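Local coordinates for Rep protein (PDB 1UUT), which probably nicks viral DNA during replication as an endonuclease of the HUH (His-hydrophobe-His) superfamily, and binds thymine nucleotides and a magnesium ion, at residues E17-I22 with Q121-Q126; A56-R61 with V116-Q121; Q80-S85 with A152-K157. One frame throughout, in Å; residues are numbered along the deposited sequence.

Contact 1 of 3, residues E17-I22 with Q121-Q126; sequences EHLPGI and QGIEPQ. With nucleotides of chain C.
His18 O receives Gln126 N in an almost straight hydrogen bond (2.8 Å, 173° at the hydrogen), the donor lying in the carbonyl plane on a lone pair. His18 is the last residue of its short helix, since Leu19 departs from helical geometry, and the incoming loop gives this carbonyl a partner. Pro125 CA adds a weaker C-H contact to His18 O at 3.5 Å. The imidazole itself turns elsewhere, its ND1 bonding to Phe13 N. Beside the bond, Gln126 CG presses on Pro20 CD at 3.6 Å, the two side chains crossing at about a right angle.

Ile123 brings apolar bulk to the middle: its CD1 ends 3.6 Å from Ile22 CB, while its CG2 faces Leu19 CD2.

From Gln121 CB the chain runs extended (chi1 -55°), carrying the amide out to the base. CG lies 3.4 Å from O4 of DT7 of chain C, CD touches both that O4 and Ile22 CG1, OE1 rests beside Ile22 CG1 (4.0 Å), and NE2 donates to the same O4 (2.9 Å). A long chain ending in an amide suits the place, since NE2 also bonds to Ser25 OG.

Leu19-Pro20-Gly21-Ile22 is a type II beta turn with Pro-Gly at its corner, glycine accepting the positive phi of 76°; the turn borders the thymine site through Ile22, which packs on Gln121.

Contact 2 of 3, residues A56-R61 with V116-Q121; sequences ADRIRR and VKVVFQ. With nucleotides of chain C.
Arg58, on helix 50-71, reaches over to the C-terminal end of helix 101-118, and between these parts of the HUH-type catalytic domain lies a site for a thymine base. One hydrogen bond spans the two segments. Arg58 NH2 donates to Val118 O at 3.1 Å and 177°, the oxygen lying in the guanidinium plane although the nitrogen stands above the carbonyl plane. A bend at chi2 (72°) swings the guanidinium out to that carbonyl and the DNA together.

Contacts with the nucleotides use the other nitrogens. Arg58 NE bonds to O2 of DT7 of chain C at 2.9 Å, and Arg58 NH1 to both OP2 and O2 of DT8 of chain C. All three nitrogens are thus engaged, which fixes the rotation of the group; only arginine has such a flat, three-nitrogen end. On the opposing segment Val119 O accepts from N3 of DT7 of chain C at 3.0 Å, so N3 and O2 of this thymine are both met by protein. Arg61 NH1 meets OP2 of DT8 of chain C at 2.7 Å, joining Arg58 around one phosphate.

Apolar packing lies beneath. The methylene Arg58 CG rests 3.9 Å from Val119 CG2, the side chains sliding past each other in opposite directions. Deeper, Ile59 CD1 touches Phe120 CZ at 3.7 Å, at the edge of the ring, where a branched aliphatic chain suits a buried place.

Salt bridges to Asp57 within helix 50-71 would help hold Arg61 at the phosphate. Arg60 grips Asp57 OD1 side-on with NE and NH2, OD1 lying in the guanidinium plane, while Arg61 NE approaches Asp57 OD2 at 2.9 Å from above the carboxylate, 63° out of its plane.

Contact 3 of 3, residues Q80-S85 with A152-K157; sequences QFEKGS and AYLLPK. With MG (magnesium ion), chain E.
Glu82 and Lys157 cross at about a right angle, carboxylate against methylenes, with Glu82 OE1 3.9 Å from Lys157 CE. The same OE1 binds the magnesium ion at 2.4 Å. Waters 2, 3 and 4, each about 2.1 Å from the metal, and His89 NE2 supply further ligands. His89 begins the His-Leu-His sequence (His89 to His91) of strand 88-95, the signature of HUH endonucleases, so this is probably the metal site of that catalytic domain. An extended chain beyond CG carries the carboxylate from the strand to the ion, a reach for which glutamate is long enough.

The other oxygen is held by the second shell. Gln80 NE2 donates to Glu82 OE2 at 2.8 Å, on its anti side, and water 1 donates to OE2 as well as to Tyr153 O, joining the metal ligand to Tyr153 of helix 149-154. Glutamine suits its place because one amide nitrogen can serve two acceptors: Gln80 NE2 also bonds to Leu154 O at 2.9 Å, lying above that carbonyl plane. From the opposite face of the plane Lys157 N reaches Leu154 O at 3.3 Å, closing a type I beta turn from Leu154 to Lys157. Lys157 CB packs against Gln80 NE2 at 3.6 Å.

Farther out, Arg182 bonds to Gln80 OE1 and fixes which way the amide is flipped. Lys157 NZ forms a salt bridge with Glu161.

Strand 77-83 lies between strands 88-95 and 162-167 in the antiparallel sheet, while helix 179-194 backs the turn through Leu185 and Val186 against Leu155.

Contacts 1 and 2 are neighbours, their centres about 12 Å apart, and share Gln121: the chain leaves helix 101-118 in contact 2 and runs straight into the loop of contact 1. Gly122 N probably bonds to Val116 O across this junction. Contact 3 lies across the chain's centre from contact 2, about 21 Å between centres, yet touches it where Ala56 CB of helix 50-71 packs on Phe81 CE2 of strand 77-83. Along the sequence come 17-22, 56-61 and 80-85, then 116-121 leading into 121-126, and last 152-157, so contact 3 crosses both others. A single catalytic domain thus carries a thymine-binding site and a separate metal site, contacts 1 and 3 being about 26 Å apart between centres.

Contact 1 of 3, residues E17-I22 with Q121-Q126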
loop_
_atom_site.group_PDB
_atom_site.type_symbol
_atom_site.label_atom_id
_atom_site.label_comp_id
_atom_site.label_asym_id
_atom_site.label_seq_id
_atom_site.Cartn_x
_atom_site.Cartn_y
_atom_site.Cartn_z
ATOM N N GLU A 17 2.772 -8.459 19.792
ATOM C CA GLU A 17 2.635 -7.043 20.130
ATOM C C GLU A 17 1.440 -6.345 19.490
ATOM O O GLU A 17 0.770 -5.524 20.122
ATOM C CB GLU A 17 3.908 -6.294 19.717
ATOM C CG GLU A 17 4.192 -5.042 20.526
ATOM C CD GLU A 17 4.437 -5.355 21.994
ATOM O OE1 GLU A 17 3.812 -4.697 22.856
ATOM O OE2 GLU A 17 5.246 -6.269 22.286
ATOM N N HIS A 18 1.177 -6.679 18.233
ATOM C CA HIS A 18 0.100 -6.040 17.483
ATOM C C HIS A 18 -1.239 -6.758 17.452
ATOM O O HIS A 18 -2.284 -6.110 17.363
ATOM C CB HIS A 18 0.573 -5.762 16.058
ATOM C CG HIS A 18 1.870 -5.021 15.998
ATOM N ND1 HIS A 18 2.881 -5.303 15.104
ATOM C CD2 HIS A 18 2.329 -4.000 16.761
ATOM C CE1 HIS A 18 3.890 -4.463 15.354
ATOM N NE2 HIS A 18 3.599 -3.652 16.353
ATOM N N LEU A 19 -1.208 -8.086 17.489
ATOM C CA LEU A 19 -2.426 -8.890 17.447
ATOM C C LEU A 19 -2.460 -9.852 18.627
ATOM O O LEU A 19 -2.535 -11.075 18.443
ATOM C CB LEU A 19 -2.492 -9.678 16.139
ATOM C CG LEU A 19 -2.530 -8.831 14.867
ATOM C CD1 LEU A 19 -2.357 -9.726 13.658
ATOM C CD2 LEU A 19 -3.839 -8.046 14.795
ATOM N N PRO A 20 -2.437 -9.307 19.859
ATOM C CA PRO A 20 -2.460 -10.121 21.072
ATOM C C PRO A 20 -3.624 -11.111 21.158
ATOM O O PRO A 20 -4.787 -10.757 20.906
ATOM C CB PRO A 20 -2.513 -9.067 22.185
ATOM C CG PRO A 20 -3.228 -7.920 21.537
ATOM C CD PRO A 20 -2.555 -7.876 20.199
ATOM N N GLY A 21 -3.276 -12.363 21.448
ATOM C CA GLY A 21 -4.266 -13.412 21.597
ATOM C C GLY A 21 -4.883 -13.965 20.330
ATOM O O GLY A 21 -5.790 -14.797 20.406
ATOM N N ILE A 22 -4.398 -13.538 19.167
ATOM C CA ILE A 22 -4.956 -14.033 17.924
ATOM C C ILE A 22 -4.700 -15.537 17.796
ATOM O O ILE A 22 -3.732 -16.077 18.343
ATOM C CB ILE A 22 -4.437 -13.231 16.689
ATOM C CG1 ILE A 22 -5.376 -13.438 15.497
ATOM C CG2 ILE A 22 -3.037 -13.658 16.326
ATOM C CD1 ILE A 22 -5.257 -12.382 14.414
ATOM N N GLN A 121 -9.278 -11.516 12.324
ATOM C CA GLN A 121 -10.165 -12.293 13.193
ATOM C C GLN A 121 -10.875 -11.463 14.264
ATOM O O GLN A 121 -10.995 -11.880 15.415
ATOM C CB GLN A 121 -9.390 -13.459 13.824
ATOM C CG GLN A 121 -8.697 -14.351 12.794
ATOM C CD GLN A 121 -8.109 -15.605 13.395
ATOM O OE1 GLN A 121 -8.343 -15.919 14.560
ATOM N NE2 GLN A 121 -7.340 -16.335 12.599
ATOM N N GLY A 122 -11.316 -10.272 13.877
ATOM C CA GLY A 122 -12.019 -9.401 14.795
ATOM C C GLY A 122 -11.140 -8.683 15.799
ATOM O O GLY A 122 -11.656 -7.942 16.639
ATOM N N ILE A 123 -9.827 -8.874 15.720
ATOM C CA ILE A 123 -8.904 -8.220 16.647
ATOM C C ILE A 123 -8.380 -6.912 16.056
ATOM O O ILE A 123 -7.837 -6.889 14.955
ATOM C CB ILE A 123 -7.732 -9.160 17.019
ATOM C CG1 ILE A 123 -8.289 -10.399 17.735
ATOM C CG2 ILE A 123 -6.693 -8.420 17.872
ATOM C CD1 ILE A 123 -7.258 -11.418 18.127
ATOM N N GLU A 124 -8.592 -5.812 16.770
ATOM C CA GLU A 124 -8.139 -4.503 16.309
ATOM C C GLU A 124 -6.622 -4.409 16.487
ATOM O O GLU A 124 -6.105 -4.654 17.578
ATOM C CB GLU A 124 -8.844 -3.392 17.104
ATOM C CG GLU A 124 -8.382 -1.958 16.795
ATOM C CD GLU A 124 -9.044 -1.345 15.569
ATOM O OE1 GLU A 124 -10.141 -1.794 15.167
ATOM O OE2 GLU A 124 -8.475 -0.376 15.021
ATOM N N PRO A 125 -5.887 -4.120 15.398
ATOM C CA PRO A 125 -4.425 -4.009 15.479
ATOM C C PRO A 125 -3.986 -2.969 16.508
ATOM O O PRO A 125 -4.465 -1.828 16.507
ATOM C CB PRO A 125 -4.034 -3.605 14.056
ATOM C CG PRO A 125 -5.063 -4.334 13.221
ATOM C CD PRO A 125 -6.344 -4.051 13.996
ATOM N N GLN A 126 -3.086 -3.382 17.392
ATOM C CA GLN A 126 -2.570 -2.518 18.447
ATOM C C GLN A 126 -1.468 -1.610 17.912
ATOM O O GLN A 126 -0.326 -1.675 18.362
ATOM C CB GLN A 126 -2.035 -3.371 19.598
ATOM C CG GLN A 126 -3.069 -4.283 20.226
ATOM C CD GLN A 126 -4.005 -3.542 21.137
ATOM O OE1 GLN A 126 -3.754 -3.428 22.337
ATOM N NE2 GLN A 126 -5.093 -3.027 20.578
ATOM P P DT C 7 -8.599 -20.610 3.749
ATOM O OP1 DT C 7 -7.350 -21.129 4.366
ATOM O OP2 DT C 7 -9.917 -21.017 4.307
ATOM O "O5'" DT C 7 -8.574 -19.020 3.794
ATOM C "C5'" DT C 7 -7.489 -18.302 3.232
ATOM C "C4'" DT C 7 -7.823 -16.835 3.156
ATOM O "O4'" DT C 7 -8.158 -16.326 4.471
ATOM C "C3'" DT C 7 -6.655 -15.986 2.664
ATOM O "O3'" DT C 7 -7.173 -14.898 1.903
ATOM C "C2'" DT C 7 -6.048 -15.465 3.952
ATOM C "C1'" DT C 7 -7.299 -15.236 4.772
ATOM N N1 DT C 7 -7.097 -15.180 6.227
ATOM C C2 DT C 7 -7.106 -13.937 6.811
ATOM O O2 DT C 7 -7.259 -12.902 6.187
ATOM N N3 DT C 7 -6.919 -13.949 8.167
ATOM C C4 DT C 7 -6.721 -15.047 8.981
ATOM O O4 DT C 7 -6.579 -14.893 10.190
ATOM C C5 DT C 7 -6.705 -16.318 8.302
ATOM C C7 DT C 7 -6.466 -17.562 9.099
ATOM C C6 DT C 7 -6.902 -16.327 6.973
#

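Contact 2 of 3, residues A56-R61 with V116-Q121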
loop_
_atom_site.group_PDB
_atom_site.type_symbol
_atom_site.label_atom_id
_atom_site.label_comp_id
_atom_site.label_asym_id
_atom_site.label_seq_id
_atom_site.Cartn_x
_atom_site.Cartn_y
_atom_site.Cartn_z
ATOM N N ALA A 56 0.094 -7.797 4.106
ATOM C CA ALA A 56 -0.037 -6.577 3.302
ATOM C C ALA A 56 -0.841 -6.825 2.020
ATOM O O ALA A 56 -1.683 -6.013 1.650
ATOM C CB ALA A 56 1.343 -6.024 2.944
ATOM N N ASP A 57 -0.578 -7.942 1.349
ATOM C CA ASP A 57 -1.279 -8.257 0.109
ATOM C C ASP A 57 -2.748 -8.567 0.356
ATOM O O ASP A 57 -3.615 -8.222 -0.457
ATOM C CB ASP A 57 -0.603 -9.412 -0.626
ATOM C CG ASP A 57 -1.186 -9.637 -2.012
ATOM O OD1 ASP A 57 -1.186 -8.690 -2.829
ATOM O OD2 ASP A 57 -1.657 -10.755 -2.284
ATOM N N ARG A 58 -3.035 -9.222 1.475
ATOM C CA ARG A 58 -4.417 -9.540 1.840
ATOM C C ARG A 58 -5.142 -8.222 2.145
ATOM O O ARG A 58 -6.263 -7.986 1.687
ATOM C CB ARG A 58 -4.424 -10.477 3.056
ATOM C CG ARG A 58 -5.781 -10.747 3.679
ATOM C CD ARG A 58 -6.689 -11.647 2.848
ATOM N NE ARG A 58 -7.951 -11.836 3.562
ATOM C CZ ARG A 58 -9.115 -12.156 3.001
ATOM N NH1 ARG A 58 -9.212 -12.343 1.691
ATOM N NH2 ARG A 58 -10.201 -12.234 3.758
ATOM N N ILE A 59 -4.471 -7.342 2.877
ATOM C CA ILE A 59 -5.041 -6.042 3.214
ATOM C C ILE A 59 -5.298 -5.264 1.917
ATOM O O ILE A 59 -6.384 -4.717 1.712
ATOM C CB ILE A 59 -4.094 -5.223 4.139
ATOM C CG1 ILE A 59 -4.096 -5.810 5.553
ATOM C CG2 ILE A 59 -4.517 -3.751 4.174
ATOM C CD1 ILE A 59 -3.064 -5.163 6.475
ATOM N N ARG A 60 -4.302 -5.248 1.037
ATOM C CA ARG A 60 -4.415 -4.553 -0.237
ATOM C C ARG A 60 -5.635 -5.007 -1.041
ATOM O O ARG A 60 -6.463 -4.188 -1.453
ATOM C CB ARG A 60 -3.157 -4.768 -1.070
ATOM C CG ARG A 60 -3.209 -4.086 -2.429
ATOM C CD ARG A 60 -2.045 -4.492 -3.306
ATOM N NE ARG A 60 -2.118 -5.893 -3.721
ATOM C CZ ARG A 60 -2.701 -6.320 -4.839
ATOM N NH1 ARG A 60 -3.267 -5.460 -5.679
ATOM N NH2 ARG A 60 -2.744 -7.619 -5.102
ATOM N N ARG A 61 -5.747 -6.314 -1.260
ATOM C CA ARG A 61 -6.855 -6.861 -2.032
ATOM C C ARG A 61 -8.227 -6.619 -1.409
ATOM O O ARG A 61 -9.196 -6.327 -2.125
ATOM C CB ARG A 61 -6.603 -8.334 -2.351
ATOM C CG ARG A 61 -5.445 -8.501 -3.328
ATOM C CD ARG A 61 -5.092 -9.943 -3.590
ATOM N NE ARG A 61 -4.533 -10.586 -2.404
ATOM C CZ ARG A 61 -5.204 -11.427 -1.624
ATOM N NH1 ARG A 61 -6.464 -11.726 -1.899
ATOM N NH2 ARG A 61 -4.607 -11.975 -0.572
ATOM N N VAL A 116 -10.511 -5.479 9.897
ATOM C CA VAL A 116 -10.479 -6.053 11.237
ATOM C C VAL A 116 -11.244 -7.367 11.263
ATOM O O VAL A 116 -10.756 -8.372 11.778
ATOM C CB VAL A 116 -11.110 -5.092 12.259
ATOM C CG1 VAL A 116 -11.193 -5.751 13.622
ATOM C CG2 VAL A 116 -10.294 -3.819 12.339
ATOM N N LYS A 117 -12.431 -7.348 10.664
ATOM C CA LYS A 117 -13.317 -8.505 10.602
ATOM C C LYS A 117 -12.796 -9.680 9.780
ATOM O O LYS A 117 -12.689 -10.795 10.295
ATOM C CB LYS A 117 -14.685 -8.072 10.063
ATOM C CG LYS A 117 -15.683 -9.203 9.862
ATOM C CD LYS A 117 -16.949 -8.705 9.168
ATOM C CE LYS A 117 -17.928 -9.849 8.904
ATOM N NZ LYS A 117 -19.068 -9.456 8.024
ATOM N N VAL A 118 -12.425 -9.425 8.526
ATOM C CA VAL A 118 -11.974 -10.492 7.626
ATOM C C VAL A 118 -10.473 -10.779 7.487
ATOM O O VAL A 118 -10.095 -11.730 6.796
ATOM C CB VAL A 118 -12.602 -10.332 6.214
ATOM C CG1 VAL A 118 -14.115 -10.182 6.331
ATOM C CG2 VAL A 118 -11.987 -9.144 5.470
ATOM N N VAL A 119 -9.623 -9.981 8.128
ATOM C CA VAL A 119 -8.181 -10.206 8.057
ATOM C C VAL A 119 -7.584 -10.491 9.429
ATOM O O VAL A 119 -6.723 -11.358 9.568
ATOM C CB VAL A 119 -7.410 -8.989 7.434
ATOM C CG1 VAL A 119 -5.912 -9.313 7.303
ATOM C CG2 VAL A 119 -7.994 -8.625 6.071
ATOM N N PHE A 120 -8.061 -9.799 10.455
ATOM C CA PHE A 120 -7.492 -9.981 11.782
ATOM C C PHE A 120 -8.351 -10.694 12.804
ATOM O O PHE A 120 -8.172 -10.508 14.007
ATOM C CB PHE A 120 -7.005 -8.633 12.314
ATOM C CG PHE A 120 -5.990 -7.983 11.419
ATOM C CD1 PHE A 120 -6.268 -6.774 10.788
ATOM C CD2 PHE A 120 -4.772 -8.622 11.152
ATOM C CE1 PHE A 120 -5.354 -6.209 9.898
ATOM C CE2 PHE A 120 -3.852 -8.065 10.264
ATOM C CZ PHE A 120 -4.146 -6.856 9.635
ATOM N N GLN A 121 -9.278 -11.516 12.324
ATOM C CA GLN A 121 -10.165 -12.293 13.193
ATOM C C GLN A 121 -10.875 -11.463 14.264
ATOM O O GLN A 121 -10.995 -11.880 15.415
ATOM C CB GLN A 121 -9.390 -13.459 13.824
ATOM C CG GLN A 121 -8.697 -14.351 12.794
ATOM C CD GLN A 121 -8.109 -15.605 13.395
ATOM O OE1 GLN A 121 -8.343 -15.919 14.560
ATOM N NE2 GLN A 121 -7.340 -16.335 12.599
ATOM P P DT C 7 -8.599 -20.610 3.749
ATOM O OP1 DT C 7 -7.350 -21.129 4.366
ATOM O OP2 DT C 7 -9.917 -21.017 4.307
ATOM O "O5'" DT C 7 -8.574 -19.020 3.794
ATOM C "C5'" DT C 7 -7.489 -18.302 3.232
ATOM C "C4'" DT C 7 -7.823 -16.835 3.156
ATOM O "O4'" DT C 7 -8.158 -16.326 4.471
ATOM C "C3'" DT C 7 -6.655 -15.986 2.664
ATOM O "O3'" DT C 7 -7.173 -14.898 1.903
ATOM C "C2'" DT C 7 -6.048 -15.465 3.952
ATOM C "C1'" DT C 7 -7.299 -15.236 4.772
ATOM N N1 DT C 7 -7.097 -15.180 6.227
ATOM C C2 DT C 7 -7.106 -13.937 6.811
ATOM O O2 DT C 7 -7.259 -12.902 6.187
ATOM N N3 DT C 7 -6.919 -13.949 8.167
ATOM C C4 DT C 7 -6.721 -15.047 8.981
ATOM O O4 DT C 7 -6.579 -14.893 10.190
ATOM C C5 DT C 7 -6.705 -16.318 8.302
ATOM C C7 DT C 7 -6.466 -17.562 9.099
ATOM C C6 DT C 7 -6.902 -16.327 6.973
ATOM P P DT C 8 -6.816 -14.778 0.350
ATOM O OP1 DT C 8 -5.371 -15.071 0.195
ATOM O OP2 DT C 8 -7.361 -13.473 -0.107
ATOM O "O5'" DT C 8 -7.647 -15.951 -0.349
ATOM C "C5'" DT C 8 -9.073 -15.968 -0.299
ATOM C "C4'" DT C 8 -9.652 -16.087 -1.690
ATOM O "O4'" DT C 8 -11.097 -16.085 -1.579
ATOM C "C3'" DT C 8 -9.313 -14.930 -2.637
ATOM O "O3'" DT C 8 -9.204 -15.424 -3.981
ATOM C "C2'" DT C 8 -10.512 -14.010 -2.505
ATOM C "C1'" DT C 8 -11.641 -15.004 -2.322
ATOM N N1 DT C 8 -12.822 -14.488 -1.597
ATOM C C2 DT C 8 -12.649 -13.800 -0.410
ATOM O O2 DT C 8 -11.559 -13.598 0.100
ATOM N N3 DT C 8 -13.812 -13.352 0.165
ATOM C C4 DT C 8 -15.099 -13.526 -0.303
ATOM O O4 DT C 8 -16.047 -13.073 0.336
ATOM C C5 DT C 8 -15.207 -14.258 -1.547
ATOM C C7 DT C 8 -16.559 -14.493 -2.140
ATOM C C6 DT C 8 -14.081 -14.697 -2.120
ATOM P P DT C 9 -8.880 -14.414 -5.192
ATOM O OP1 DT C 9 -8.649 -15.241 -6.406
ATOM O OP2 DT C 9 -7.832 -13.469 -4.733
ATOM O "O5'" DT C 9 -10.231 -13.601 -5.405
ATOM C "C5'" DT C 9 -11.374 -14.251 -5.940
ATOM C "C4'" DT C 9 -12.500 -13.267 -6.145
ATOM O "O4'" DT C 9 -13.032 -12.869 -4.858
ATOM C "C3'" DT C 9 -12.132 -11.980 -6.888
ATOM O "O3'" DT C 9 -13.059 -11.703 -7.937
ATOM C "C2'" DT C 9 -12.253 -10.903 -5.826
ATOM C "C1'" DT C 9 -13.277 -11.477 -4.866
ATOM N N1 DT C 9 -13.117 -10.974 -3.487
ATOM C C2 DT C 9 -14.225 -10.872 -2.674
ATOM O O2 DT C 9 -15.345 -11.219 -3.012
ATOM N N3 DT C 9 -13.972 -10.339 -1.438
ATOM C C4 DT C 9 -12.755 -9.914 -0.942
ATOM O O4 DT C 9 -12.682 -9.442 0.189
ATOM C C5 DT C 9 -11.638 -10.074 -1.837
ATOM C C7 DT C 9 -10.276 -9.639 -1.382
ATOM C C6 DT C 9 -11.870 -10.595 -3.045
#

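Contact 3 of 3, residues Q80-S85 with A152-K157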
loop_
_atom_site.group_PDB
_atom_site.type_symbol
_atom_site.label_atom_id
_atom_site.label_comp_id
_atom_site.label_asym_id
_atom_site.label_seq_id
_atom_site.Cartn_x
_atom_site.Cartn_y
_atom_site.Cartn_z
ATOM N N GLN A 80 2.457 0.411 -2.656
ATOM C CA GLN A 80 3.833 0.029 -2.370
ATOM C C GLN A 80 3.969 -0.331 -0.895
ATOM O O GLN A 80 3.546 0.425 -0.028
ATOM C CB GLN A 80 4.786 1.180 -2.738
ATOM C CG GLN A 80 6.267 0.880 -2.512
ATOM C CD GLN A 80 7.186 1.799 -3.299
ATOM O OE1 GLN A 80 7.296 1.688 -4.514
ATOM N NE2 GLN A 80 7.860 2.696 -2.606
ATOM N N PHE A 81 4.479 -1.525 -0.623
ATOM C CA PHE A 81 4.683 -1.992 0.741
ATOM C C PHE A 81 6.115 -1.632 1.139
ATOM O O PHE A 81 7.072 -1.976 0.428
ATOM C CB PHE A 81 4.474 -3.507 0.814
ATOM C CG PHE A 81 4.422 -4.040 2.212
ATOM C CD1 PHE A 81 5.009 -5.260 2.522
ATOM C CD2 PHE A 81 3.784 -3.326 3.216
ATOM C CE1 PHE A 81 4.958 -5.754 3.824
ATOM C CE2 PHE A 81 3.729 -3.809 4.509
ATOM C CZ PHE A 81 4.317 -5.027 4.818
ATOM N N GLU A 82 6.268 -0.948 2.267
ATOM C CA GLU A 82 7.586 -0.529 2.723
ATOM C C GLU A 82 7.897 -0.926 4.150
ATOM O O GLU A 82 7.000 -1.055 4.982
ATOM C CB GLU A 82 7.714 0.986 2.606
ATOM C CG GLU A 82 7.581 1.494 1.184
ATOM C CD GLU A 82 7.495 2.996 1.108
ATOM O OE1 GLU A 82 7.713 3.653 2.141
ATOM O OE2 GLU A 82 7.195 3.519 0.018
ATOM N N LYS A 83 9.176 -1.166 4.405
ATOM C CA LYS A 83 9.655 -1.512 5.727
ATOM C C LYS A 83 10.338 -0.236 6.204
ATOM O O LYS A 83 11.462 0.058 5.809
ATOM C CB LYS A 83 10.644 -2.677 5.643
ATOM C CG LYS A 83 11.364 -3.019 6.943
ATOM C CD LYS A 83 12.295 -4.191 6.709
ATOM C CE LYS A 83 13.418 -4.253 7.730
ATOM N NZ LYS A 83 12.959 -4.634 9.082
ATOM N N GLY A 84 9.593 0.577 6.943
ATOM C CA GLY A 84 10.125 1.823 7.460
ATOM C C GLY A 84 11.011 1.594 8.667
ATOM O O GLY A 84 11.215 0.458 9.088
ATOM N N SER A 85 11.533 2.670 9.245
ATOM C CA SER A 85 12.402 2.546 10.408
ATOM C C SER A 85 11.636 2.149 11.669
ATOM O O SER A 85 12.219 1.602 12.602
ATOM C CB SER A 85 13.167 3.850 10.638
ATOM O OG SER A 85 12.279 4.953 10.710
ATOM N N ALA A 152 8.190 10.809 -7.913
ATOM C CA ALA A 152 8.755 11.723 -6.928
ATOM C C ALA A 152 8.989 11.084 -5.562
ATOM O O ALA A 152 10.032 11.312 -4.947
ATOM C CB ALA A 152 7.853 12.930 -6.771
ATOM N N TYR A 153 8.042 10.263 -5.105
ATOM C CA TYR A 153 8.138 9.649 -3.784
ATOM C C TYR A 153 8.176 8.139 -3.641
ATOM O O TYR A 153 8.834 7.628 -2.729
ATOM C CB TYR A 153 7.014 10.179 -2.899
ATOM C CG TYR A 153 7.058 11.671 -2.720
ATOM C CD1 TYR A 153 6.216 12.499 -3.455
ATOM C CD2 TYR A 153 7.956 12.259 -1.824
ATOM C CE1 TYR A 153 6.259 13.880 -3.306
ATOM C CE2 TYR A 153 8.011 13.645 -1.665
ATOM C CZ TYR A 153 7.158 14.447 -2.408
ATOM O OH TYR A 153 7.177 15.812 -2.245
ATOM N N LEU A 154 7.464 7.422 -4.505
ATOM C CA LEU A 154 7.401 5.966 -4.397
ATOM C C LEU A 154 8.499 5.192 -5.111
ATOM O O LEU A 154 9.206 4.393 -4.486
ATOM C CB LEU A 154 6.022 5.473 -4.835
ATOM C CG LEU A 154 4.856 6.100 -4.052
ATOM C CD1 LEU A 154 3.538 5.601 -4.607
ATOM C CD2 LEU A 154 4.975 5.778 -2.559
ATOM N N LEU A 155 8.687 5.477 -6.395
ATOM C CA LEU A 155 9.698 4.792 -7.203
ATOM C C LEU A 155 11.140 4.733 -6.697
ATOM O O LEU A 155 11.785 3.692 -6.825
ATOM C CB LEU A 155 9.686 5.309 -8.647
ATOM C CG LEU A 155 8.405 5.119 -9.453
ATOM C CD1 LEU A 155 8.706 5.457 -10.905
ATOM C CD2 LEU A 155 7.888 3.693 -9.339
ATOM N N PRO A 156 11.682 5.841 -6.140
ATOM C CA PRO A 156 13.071 5.810 -5.649
ATOM C C PRO A 156 13.400 4.909 -4.455
ATOM O O PRO A 156 14.574 4.794 -4.068
ATOM C CB PRO A 156 13.370 7.283 -5.360
ATOM C CG PRO A 156 12.034 7.848 -5.033
ATOM C CD PRO A 156 11.139 7.211 -6.061
ATOM N N LYS A 157 12.393 4.293 -3.844
ATOM C CA LYS A 157 12.664 3.417 -2.712
ATOM C C LYS A 157 13.378 2.156 -3.189
ATOM O O LYS A 157 13.047 1.607 -4.239
ATOM C CB LYS A 157 11.371 3.039 -1.982
ATOM C CG LYS A 157 11.133 3.803 -0.679
ATOM C CD LYS A 157 10.747 5.241 -0.925
ATOM C CE LYS A 157 10.352 5.948 0.367
ATOM N NZ LYS A 157 11.507 6.319 1.224
HETATM MG MG MG E . 7.183 5.493 3.657
HETATM O O HOH W 1 7.290 6.225 -0.446
HETATM O O HOH W 2 6.030 6.728 4.862
HETATM O O HOH W 3 8.033 6.977 2.497
HETATM O O HOH W 4 8.770 4.631 4.679
#